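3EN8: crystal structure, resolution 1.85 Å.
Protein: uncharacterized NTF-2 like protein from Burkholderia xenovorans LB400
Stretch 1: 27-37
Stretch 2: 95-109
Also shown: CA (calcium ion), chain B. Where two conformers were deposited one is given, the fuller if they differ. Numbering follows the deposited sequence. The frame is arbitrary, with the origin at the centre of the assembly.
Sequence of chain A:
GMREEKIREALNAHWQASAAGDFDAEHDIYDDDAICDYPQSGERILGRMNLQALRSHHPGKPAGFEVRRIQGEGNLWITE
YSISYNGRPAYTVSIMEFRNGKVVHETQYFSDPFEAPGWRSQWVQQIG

Stretch 1 27-37: HDIYDDDAICD
Stretch 2, residues 95-109: IMEFRNGKVVHETQY

How do the two stretches lie against each other? They pair as parallel strands, the strand through Ile35, Cys36 and Asp37 beside the one through His105, Glu106 and Thr107, with 17° between their directions, and with Ile35 opposite His105, Cys36 opposite Glu106 and Asp37 opposite Thr107, CA to CA 4.7 to 4.8 Å. The hydrogen bonds alternate: Ile35 N to Val104 O (3.1 Å), Glu106 N to Ile35 O (2.8 Å), Asp37 N to Glu106 O (3.0 Å) and Gln108 N to Asp37 O (2.9 Å). Backbones are extended, Ile35 at phi/psi -112/145 and Glu106 at -117/140.

How is the earlier part of stretch 1 held? Tyr30 (-93/143) pairs in parallel with Val103 (-74/124), CA to CA 4.5 Å; Val103 N donates to Ile29 O (2.9 Å) and Asp31 N to Val103 O (2.8 Å). Both chains then turn a corner, stretch 1 at Asp32 and Asp33 in a type I turn from Asp31 to Ala34, stretch 2 at Val104 (-106/-22). Asp31, chi1 t, places OD2 2.8 Å from Asp33 N, a hydrogen bond within that turn. Stretch 2 enters this region through a type I' turn from Arg99 to Lys102, with Asn100 at 50/39 and Gly101 at 85/9.

What sets the side chains on the face shared by Tyr30, Val103, Cys36 and Glu106? Tyr30 takes chi1 m and chi2 -85°, so its CD1 packs 3.6 Å from CG1 of Val103 (chi1 t), while its OH donates a short 2.5 Å hydrogen bond to Glu106 OE1, which lies at the ring edge. Glu106 is extended, t for chi1 and chi2 with chi3 15°, and this length carries its carboxylate to the phenol. A water donates to both Tyr30 OH (3.1 Å) and Glu106 OE2 (2.8 Å). Cys36, chi1 t, brings SG 3.5 Å from Gln108 OE1.

What happens on the face of Ile35, His105 and Asp37? His105, chi1 t and chi2 172°, presents a ring face to Ile35, whose p, t conformation sets CD1 over it, 3.4 Å from the centroid and 4° off the normal. At the ring edge, His105 NE2 donates to Asp37 OD2 at 2.7 Å; Asp37 has chi1 m and chi2 -14°.

What do Asp28 and Ile29 contact? Lys102, m, m, t, t, runs its chain past Ile29 and donates from NZ to Asp28 O (2.9 Å), with a long salt bridge from NZ to Asp28 OD2 (3.7 Å). Ile29, t, t, reaches the Phe98 ring edge, CD1 to CZ 3.7 Å.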

ATOM      1  N   HIS A  27      -1.675 -12.603 -16.037  1.00 16.57           N
ATOM      2  CA  HIS A  27      -2.041 -13.545 -14.981  1.00 17.11           C
ATOM      3  C   HIS A  27      -1.116 -14.721 -14.880  1.00 16.07           C
ATOM      4  O   HIS A  27      -1.318 -15.625 -14.091  1.00 16.89           O
ATOM      5  CB  HIS A  27      -3.523 -13.896 -15.049  1.00 16.73           C
ATOM      6  CG  HIS A  27      -4.380 -12.719 -14.736  1.00 16.36           C
ATOM      7  ND1 HIS A  27      -4.706 -11.778 -15.688  1.00 14.03           N
ATOM      8  CD2 HIS A  27      -4.893 -12.266 -13.569  1.00 21.19           C
ATOM      9  CE1 HIS A  27      -5.424 -10.819 -15.125  1.00 17.03           C
ATOM     10  NE2 HIS A  27      -5.544 -11.085 -13.842  1.00 19.81           N
ATOM     11  N   ASP A  28      -0.028 -14.629 -15.623  0.50 16.88           N
ATOM     12  CA  ASP A  28       0.975 -15.695 -15.648  0.50 16.87           C
ATOM     13  C   ASP A  28       1.662 -15.827 -14.306  0.50 16.28           C
ATOM     14  O   ASP A  28       2.112 -16.896 -13.899  0.50 15.22           O
ATOM     15  CB  ASP A  28       2.046 -15.403 -16.693  0.50 18.50           C
ATOM     16  CG  ASP A  28       3.110 -16.467 -16.726  0.50 19.07           C
ATOM     17  OD1 ASP A  28       2.743 -17.606 -17.069  0.50 13.54           O
ATOM     18  OD2 ASP A  28       4.287 -16.177 -16.398  0.50 17.78           O
ATOM     19  N   ILE A  29       1.730 -14.698 -13.628  1.00 16.98           N
ATOM     20  CA  ILE A  29       2.528 -14.561 -12.385  1.00 16.53           C
ATOM     21  C   ILE A  29       1.882 -15.237 -11.173  1.00 15.99           C
ATOM     22  O   ILE A  29       2.520 -15.433 -10.145  1.00 17.54           O
ATOM     23  CB  ILE A  29       2.854 -13.065 -12.052  1.00 15.30           C
ATOM     24  CG1 ILE A  29       4.128 -12.981 -11.203  1.00 14.80           C
ATOM     25  CG2 ILE A  29       1.639 -12.368 -11.335  1.00 11.19           C
ATOM     26  CD1 ILE A  29       4.657 -11.508 -10.977  1.00 13.73           C
ATOM     27  N   TYR A  30       0.610 -15.609 -11.294  1.00 16.20           N
ATOM     28  CA  TYR A  30      -0.149 -16.115 -10.116  1.00 14.80           C
ATOM     29  C   TYR A  30      -0.104 -17.609  -9.965  1.00 15.42           C
ATOM     30  O   TYR A  30      -0.162 -18.362 -10.923  1.00 13.12           O
ATOM     31  CB  TYR A  30      -1.645 -15.707 -10.120  1.00 14.91           C
ATOM     32  CG  TYR A  30      -1.838 -14.228 -10.140  1.00 13.99           C
ATOM     33  CD1 TYR A  30      -1.829 -13.491  -8.958  1.00 15.85           C
ATOM     34  CD2 TYR A  30      -2.028 -13.544 -11.362  1.00 10.75           C
ATOM     35  CE1 TYR A  30      -1.967 -12.107  -8.970  1.00 14.74           C
ATOM     36  CE2 TYR A  30      -2.197 -12.168 -11.384  1.00 15.90           C
ATOM     37  CZ  TYR A  30      -2.176 -11.449 -10.196  1.00 13.38           C
ATOM     38  OH  TYR A  30      -2.300 -10.081 -10.184  1.00 14.81           O
ATOM     39  N   ASP A  31      -0.031 -18.040  -8.722  1.00 13.96           N
ATOM     40  CA  ASP A  31      -0.423 -19.417  -8.429  1.00 14.46           C
ATOM     41  C   ASP A  31      -1.863 -19.631  -8.867  1.00 13.31           C
ATOM     42  O   ASP A  31      -2.666 -18.720  -8.835  1.00 13.41           O
ATOM     43  CB  ASP A  31      -0.332 -19.697  -6.939  1.00 12.63           C
ATOM     44  CG  ASP A  31      -0.578 -21.143  -6.609  1.00 17.64           C
ATOM     45  OD1 ASP A  31       0.367 -21.937  -6.746  1.00 22.20           O
ATOM     46  OD2 ASP A  31      -1.699 -21.489  -6.190  1.00 17.43           O
ATOM     47  N   ASP A  32      -2.194 -20.873  -9.186  1.00 13.54           N
ATOM     48  CA  ASP A  32      -3.565 -21.201  -9.598  1.00 14.80           C
ATOM     49  C   ASP A  32      -4.605 -20.815  -8.559  1.00 13.03           C
ATOM     50  O   ASP A  32      -5.713 -20.378  -8.891  1.00 13.46           O
ATOM     51  CB  ASP A  32      -3.700 -22.674  -9.987  1.00 15.39           C
ATOM     52  CG  ASP A  32      -3.643 -23.619  -8.790  1.00 22.50           C
ATOM     53  OD1 ASP A  32      -2.880 -23.324  -7.836  1.00 30.21           O
ATOM     54  OD2 ASP A  32      -4.363 -24.673  -8.802  1.00 20.90           O
ATOM     55  N   ASP A  33      -4.227 -20.968  -7.299  1.00 13.19           N
ATOM     56  CA  ASP A  33      -5.128 -20.714  -6.184  1.00 14.30           C
ATOM     57  C   ASP A  33      -4.890 -19.348  -5.527  1.00 14.55           C
ATOM     58  O   ASP A  33      -5.297 -19.105  -4.395  1.00 15.16           O
ATOM     59  CB  ASP A  33      -5.016 -21.817  -5.139  1.00 12.62           C
ATOM     60  CG  ASP A  33      -5.274 -23.170  -5.718  1.00 17.05           C
ATOM     61  OD1 ASP A  33      -6.351 -23.376  -6.263  1.00 19.09           O
ATOM     62  OD2 ASP A  33      -4.361 -23.987  -5.673  1.00 21.79           O
ATOM     63  N   ALA A  34      -4.231 -18.468  -6.262  1.00 15.78           N
ATOM     64  CA  ALA A  34      -3.978 -17.118  -5.799  1.00 15.17           C
ATOM     65  C   ALA A  34      -5.288 -16.481  -5.345  1.00 14.85           C
ATOM     66  O   ALA A  34      -6.339 -16.662  -5.955  1.00 16.03           O
ATOM     67  CB  ALA A  34      -3.353 -16.224  -6.926  1.00 14.05           C
ATOM     68  N   ILE A  35      -5.167 -15.705  -4.285  1.00 13.33           N
ATOM     69  CA  ILE A  35      -6.255 -14.835  -3.793  1.00 14.78           C
ATOM     70  C   ILE A  35      -5.896 -13.366  -3.986  1.00 15.15           C
ATOM     71  O   ILE A  35      -4.738 -12.967  -3.889  1.00 15.50           O
ATOM     72  CB  ILE A  35      -6.663 -15.143  -2.319  1.00 16.72           C
ATOM     73  CG1 ILE A  35      -5.494 -14.954  -1.351  1.00 19.79           C
ATOM     74  CG2 ILE A  35      -7.168 -16.598  -2.242  1.00 17.34           C
ATOM     75  CD1 ILE A  35      -5.835 -15.006   0.176  1.00 18.40           C
ATOM     76  N   CYS A  36      -6.929 -12.589  -4.284  1.00 12.88           N
ATOM     77  CA  CYS A  36      -6.800 -11.154  -4.453  1.00 13.61           C
ATOM     78  C   CYS A  36      -7.878 -10.453  -3.651  1.00 12.89           C
ATOM     79  O   CYS A  36      -9.059 -10.673  -3.864  1.00 15.45           O
ATOM     80  CB  CYS A  36      -6.891 -10.744  -5.918  1.00 14.26           C
ATOM     81  SG  CYS A  36      -6.459  -8.996  -6.173  1.00 15.27           S
ATOM     82  N   ASP A  37      -7.417  -9.619  -2.733  1.00 15.64           N
ATOM     83  CA  ASP A  37      -8.274  -8.877  -1.780  1.00 14.96           C
ATOM     84  C   ASP A  37      -8.333  -7.391  -2.100  1.00 15.27           C
ATOM     85  O   ASP A  37      -7.324  -6.755  -2.422  1.00 15.70           O
ATOM     86  CB  ASP A  37      -7.702  -8.994  -0.370  1.00 17.77           C
ATOM     87  CG  ASP A  37      -7.769 -10.388   0.201  1.00 18.75           C
ATOM     88  OD1 ASP A  37      -8.484 -11.253  -0.356  1.00 21.18           O
ATOM     89  OD2 ASP A  37      -7.085 -10.621   1.236  1.00 19.97           O
ATOM     90  N   ILE A  95       0.117  -5.156  -3.156  1.00 11.18           N
ATOM     91  CA  ILE A  95       0.976  -5.867  -2.207  1.00 11.99           C
ATOM     92  C   ILE A  95       0.935  -7.328  -2.587  1.00 13.51           C
ATOM     93  O   ILE A  95      -0.147  -7.935  -2.565  1.00 15.09           O
ATOM     94  CB  ILE A  95       0.492  -5.696  -0.738  1.00 15.27           C
ATOM     95  CG1 ILE A  95       0.295  -4.255  -0.347  1.00 16.72           C
ATOM     96  CG2 ILE A  95       1.429  -6.470   0.215  1.00 12.80           C
ATOM     97  CD1 ILE A  95      -0.680  -4.104   0.843  1.00 17.87           C
HETATM   98  N   MSE A  96       2.078  -7.904  -2.956  1.00 11.83           N
HETATM   99  CA  MSE A  96       2.088  -9.303  -3.405  1.00 11.51           C
HETATM  100  C   MSE A  96       2.972 -10.181  -2.557  1.00 17.67           C
HETATM  101  O   MSE A  96       4.108  -9.854  -2.258  1.00 16.07           O
HETATM  102  CB  MSE A  96       2.506  -9.445  -4.868  1.00 13.85           C
HETATM  103  CG  MSE A  96       1.453  -8.935  -5.870  1.00 14.60           C
HETATM  104 SE   MSE A  96       2.285  -8.796  -7.615  0.75 13.83          SE
HETATM  105  CE  MSE A  96       0.680  -8.495  -8.630  1.00 17.58           C
ATOM    106  N   GLU A  97       2.402 -11.317  -2.210  1.00 14.66           N
ATOM    107  CA  GLU A  97       3.148 -12.389  -1.514  1.00 15.35           C
ATOM    108  C   GLU A  97       3.358 -13.554  -2.447  1.00 13.54           C
ATOM    109  O   GLU A  97       2.414 -14.113  -3.037  1.00 12.35           O
ATOM    110  CB  GLU A  97       2.371 -12.835  -0.309  1.00 15.62           C
ATOM    111  CG  GLU A  97       2.050 -11.740   0.643  1.00 16.80           C
ATOM    112  CD  GLU A  97       0.879 -12.092   1.512  1.00 22.17           C
ATOM    113  OE1 GLU A  97       0.987 -13.056   2.290  1.00 19.34           O
ATOM    114  OE2 GLU A  97      -0.153 -11.412   1.396  1.00 16.07           O
ATOM    115  N   PHE A  98       4.633 -13.911  -2.545  1.00 14.52           N
ATOM    116  CA  PHE A  98       5.146 -14.952  -3.401  1.00 14.93           C
ATOM    117  C   PHE A  98       5.500 -16.223  -2.628  1.00 18.17           C
ATOM    118  O   PHE A  98       5.907 -16.214  -1.458  1.00 17.46           O
ATOM    119  CB  PHE A  98       6.435 -14.479  -4.158  1.00 15.95           C
ATOM    120  CG  PHE A  98       6.176 -13.526  -5.313  1.00 15.98           C
ATOM    121  CD1 PHE A  98       5.839 -12.201  -5.087  1.00 15.52           C
ATOM    122  CD2 PHE A  98       6.274 -13.966  -6.616  1.00 14.35           C
ATOM    123  CE1 PHE A  98       5.601 -11.357  -6.127  1.00 14.84           C
ATOM    124  CE2 PHE A  98       6.015 -13.108  -7.683  1.00 15.74           C
ATOM    125  CZ  PHE A  98       5.703 -11.797  -7.428  1.00 14.53           C
ATOM    126  N   ARG A  99       5.303 -17.314  -3.329  1.00 17.29           N
ATOM    127  CA  ARG A  99       5.831 -18.624  -2.920  1.00 19.32           C
ATOM    128  C   ARG A  99       6.217 -19.406  -4.148  1.00 18.81           C
ATOM    129  O   ARG A  99       5.454 -19.555  -5.098  1.00 18.01           O
ATOM    130  CB  ARG A  99       4.813 -19.418  -2.113  1.00 18.84           C
ATOM    131  CG  ARG A  99       4.203 -18.656  -0.939  1.00 23.08           C
ATOM    132  N   ASN A 100       7.444 -19.880  -4.116  1.00 23.18           N
ATOM    133  CA  ASN A 100       8.014 -20.619  -5.221  1.00 22.73           C
ATOM    134  C   ASN A 100       7.824 -19.886  -6.529  1.00 21.86           C
ATOM    135  O   ASN A 100       7.551 -20.469  -7.579  1.00 21.80           O
ATOM    136  CB  ASN A 100       7.398 -22.001  -5.280  1.00 26.04           C
ATOM    137  CG  ASN A 100       7.654 -22.800  -4.008  1.00 30.44           C
ATOM    138  OD1 ASN A 100       6.746 -23.414  -3.461  1.00 37.63           O
ATOM    139  ND2 ASN A 100       8.889 -22.754  -3.515  1.00 36.99           N
ATOM    140  N   GLY A 101       7.971 -18.581  -6.445  1.00 20.43           N
ATOM    141  CA  GLY A 101       8.085 -17.748  -7.617  1.00 18.67           C
ATOM    142  C   GLY A 101       6.763 -17.336  -8.197  1.00 17.71           C
ATOM    143  O   GLY A 101       6.690 -16.727  -9.265  1.00 18.69           O
ATOM    144  N   LYS A 102       5.706 -17.624  -7.460  1.00 17.86           N
ATOM    145  CA  LYS A 102       4.368 -17.270  -7.919  1.00 15.46           C
ATOM    146  C   LYS A 102       3.592 -16.524  -6.830  1.00 13.68           C
ATOM    147  O   LYS A 102       3.790 -16.707  -5.662  1.00 14.53           O
ATOM    148  CB  LYS A 102       3.613 -18.532  -8.384  1.00 17.61           C
ATOM    149  CG  LYS A 102       4.205 -19.233  -9.600  1.00 21.84           C
ATOM    150  CD  LYS A 102       4.086 -18.352 -10.851  1.00 26.13           C
ATOM    151  CE  LYS A 102       4.435 -19.110 -12.130  1.00 27.11           C
ATOM    152  NZ  LYS A 102       4.615 -18.237 -13.317  1.00 24.04           N
ATOM    153  N   VAL A 103       2.717 -15.650  -7.262  1.00 12.32           N
ATOM    154  CA  VAL A 103       1.891 -14.851  -6.331  1.00 12.43           C
ATOM    155  C   VAL A 103       0.824 -15.727  -5.716  1.00 13.77           C
ATOM    156  O   VAL A 103       0.035 -16.355  -6.428  1.00 14.05           O
ATOM    157  CB  VAL A 103       1.278 -13.640  -7.054  1.00 13.54           C
ATOM    158  CG1 VAL A 103       0.287 -12.930  -6.132  1.00 15.39           C
ATOM    159  CG2 VAL A 103       2.394 -12.673  -7.496  1.00 12.09           C
ATOM    160  N   VAL A 104       0.775 -15.786  -4.385  1.00 16.03           N
ATOM    161  CA  VAL A 104      -0.284 -16.571  -3.757  1.00 15.94           C
ATOM    162  C   VAL A 104      -1.358 -15.690  -3.137  1.00 15.80           C
ATOM    163  O   VAL A 104      -2.482 -16.142  -2.873  1.00 14.31           O
ATOM    164  CB  VAL A 104       0.270 -17.561  -2.712  1.00 17.74           C
ATOM    165  CG1 VAL A 104       1.231 -18.578  -3.386  1.00 17.07           C
ATOM    166  CG2 VAL A 104       0.946 -16.832  -1.491  1.00 17.23           C
ATOM    167  N   HIS A 105      -0.972 -14.455  -2.852  1.00 13.60           N
ATOM    168  CA  HIS A 105      -1.883 -13.463  -2.248  1.00 13.56           C
ATOM    169  C   HIS A 105      -1.513 -12.041  -2.697  1.00 13.10           C
ATOM    170  O   HIS A 105      -0.392 -11.580  -2.546  1.00 14.69           O
ATOM    171  CB  HIS A 105      -1.860 -13.599  -0.720  1.00 11.20           C
ATOM    172  CG  HIS A 105      -2.946 -12.839   0.010  1.00 15.41           C
ATOM    173  ND1 HIS A 105      -3.153 -12.994   1.366  1.00 21.27           N
ATOM    174  CD2 HIS A 105      -3.869 -11.939  -0.408  1.00 17.26           C
ATOM    175  CE1 HIS A 105      -4.169 -12.233   1.750  1.00 21.17           C
ATOM    176  NE2 HIS A 105      -4.612 -11.566   0.697  1.00 13.83           N
ATOM    177  N   GLU A 106      -2.474 -11.384  -3.308  1.00 12.95           N
ATOM    178  CA  GLU A 106      -2.335  -9.987  -3.703  1.00 11.66           C
ATOM    179  C   GLU A 106      -3.367  -9.214  -2.928  1.00 11.82           C
ATOM    180  O   GLU A 106      -4.463  -9.694  -2.749  1.00 11.61           O
ATOM    181  CB  GLU A 106      -2.603  -9.827  -5.203  1.00 13.95           C
ATOM    182  CG  GLU A 106      -2.521  -8.374  -5.684  1.00 11.77           C
ATOM    183  CD  GLU A 106      -2.602  -8.230  -7.206  1.00 14.45           C
ATOM    184  OE1 GLU A 106      -3.007  -9.191  -7.926  1.00 15.77           O
ATOM    185  OE2 GLU A 106      -2.258  -7.113  -7.669  1.00 14.10           O
ATOM    186  N   THR A 107      -2.990  -8.032  -2.462  1.00  9.71           N
ATOM    187  CA  THR A 107      -3.937  -7.081  -1.867  1.00 11.29           C
ATOM    188  C   THR A 107      -3.777  -5.760  -2.596  1.00 13.61           C
ATOM    189  O   THR A 107      -2.668  -5.198  -2.670  1.00 14.10           O
ATOM    190  CB  THR A 107      -3.605  -6.851  -0.398  1.00 12.50           C
ATOM    191  OG1 THR A 107      -3.397  -8.104   0.243  1.00 14.99           O
ATOM    192  CG2 THR A 107      -4.739  -6.062   0.319  1.00 13.30           C
ATOM    193  N   GLN A 108      -4.885  -5.255  -3.096  1.00 14.20           N
ATOM    194  CA  GLN A 108      -4.888  -4.004  -3.815  1.00 12.66           C
ATOM    195  C   GLN A 108      -5.723  -2.907  -3.139  1.00 13.91           C
ATOM    196  O   GLN A 108      -6.797  -3.145  -2.599  1.00 16.08           O
ATOM    197  CB  GLN A 108      -5.385  -4.210  -5.245  1.00 15.08           C
ATOM    198  CG  GLN A 108      -4.405  -4.865  -6.215  1.00 11.88           C
ATOM    199  CD  GLN A 108      -5.051  -5.121  -7.594  1.00 14.01           C
ATOM    200  OE1 GLN A 108      -5.997  -5.885  -7.711  1.00 17.17           O
ATOM    201  NE2 GLN A 108      -4.497  -4.507  -8.641  1.00 17.75           N
ATOM    202  N   TYR A 109      -5.164  -1.709  -3.206  1.00 13.25           N
ATOM    203  CA  TYR A 109      -5.829  -0.473  -2.810  1.00 13.80           C
ATOM    204  C   TYR A 109      -5.827   0.539  -3.970  1.00 12.93           C
ATOM    205  O   TYR A 109      -4.834   0.714  -4.665  1.00 12.76           O
ATOM    206  CB  TYR A 109      -5.059   0.157  -1.671  1.00 15.21           C
ATOM    207  CG  TYR A 109      -5.167  -0.591  -0.366  1.00 13.93           C
ATOM    208  CD1 TYR A 109      -4.322  -1.615  -0.066  1.00 14.68           C
ATOM    209  CD2 TYR A 109      -6.179  -0.278   0.551  1.00 13.99           C
ATOM    210  CE1 TYR A 109      -4.417  -2.309   1.142  1.00 14.10           C
ATOM    211  CE2 TYR A 109      -6.265  -0.936   1.768  1.00 13.79           C
ATOM    212  CZ  TYR A 109      -5.405  -1.944   2.049  1.00 18.44           C
ATOM    213  OH  TYR A 109      -5.533  -2.592   3.228  1.00 15.40           O
TER
HETATM  214 CA    CA B 128      -4.903 -25.867  -7.078  1.00 22.38          CA
HETATM  215  O   HOH W   1      -2.044  -7.027 -10.419  1.00 12.09           O
HETATM  216  O   HOH W   2       2.979 -20.808  -5.470  1.00 42.76           O
HETATM  217  O   HOH W   3      -7.240 -25.701  -7.118  1.00 25.18           O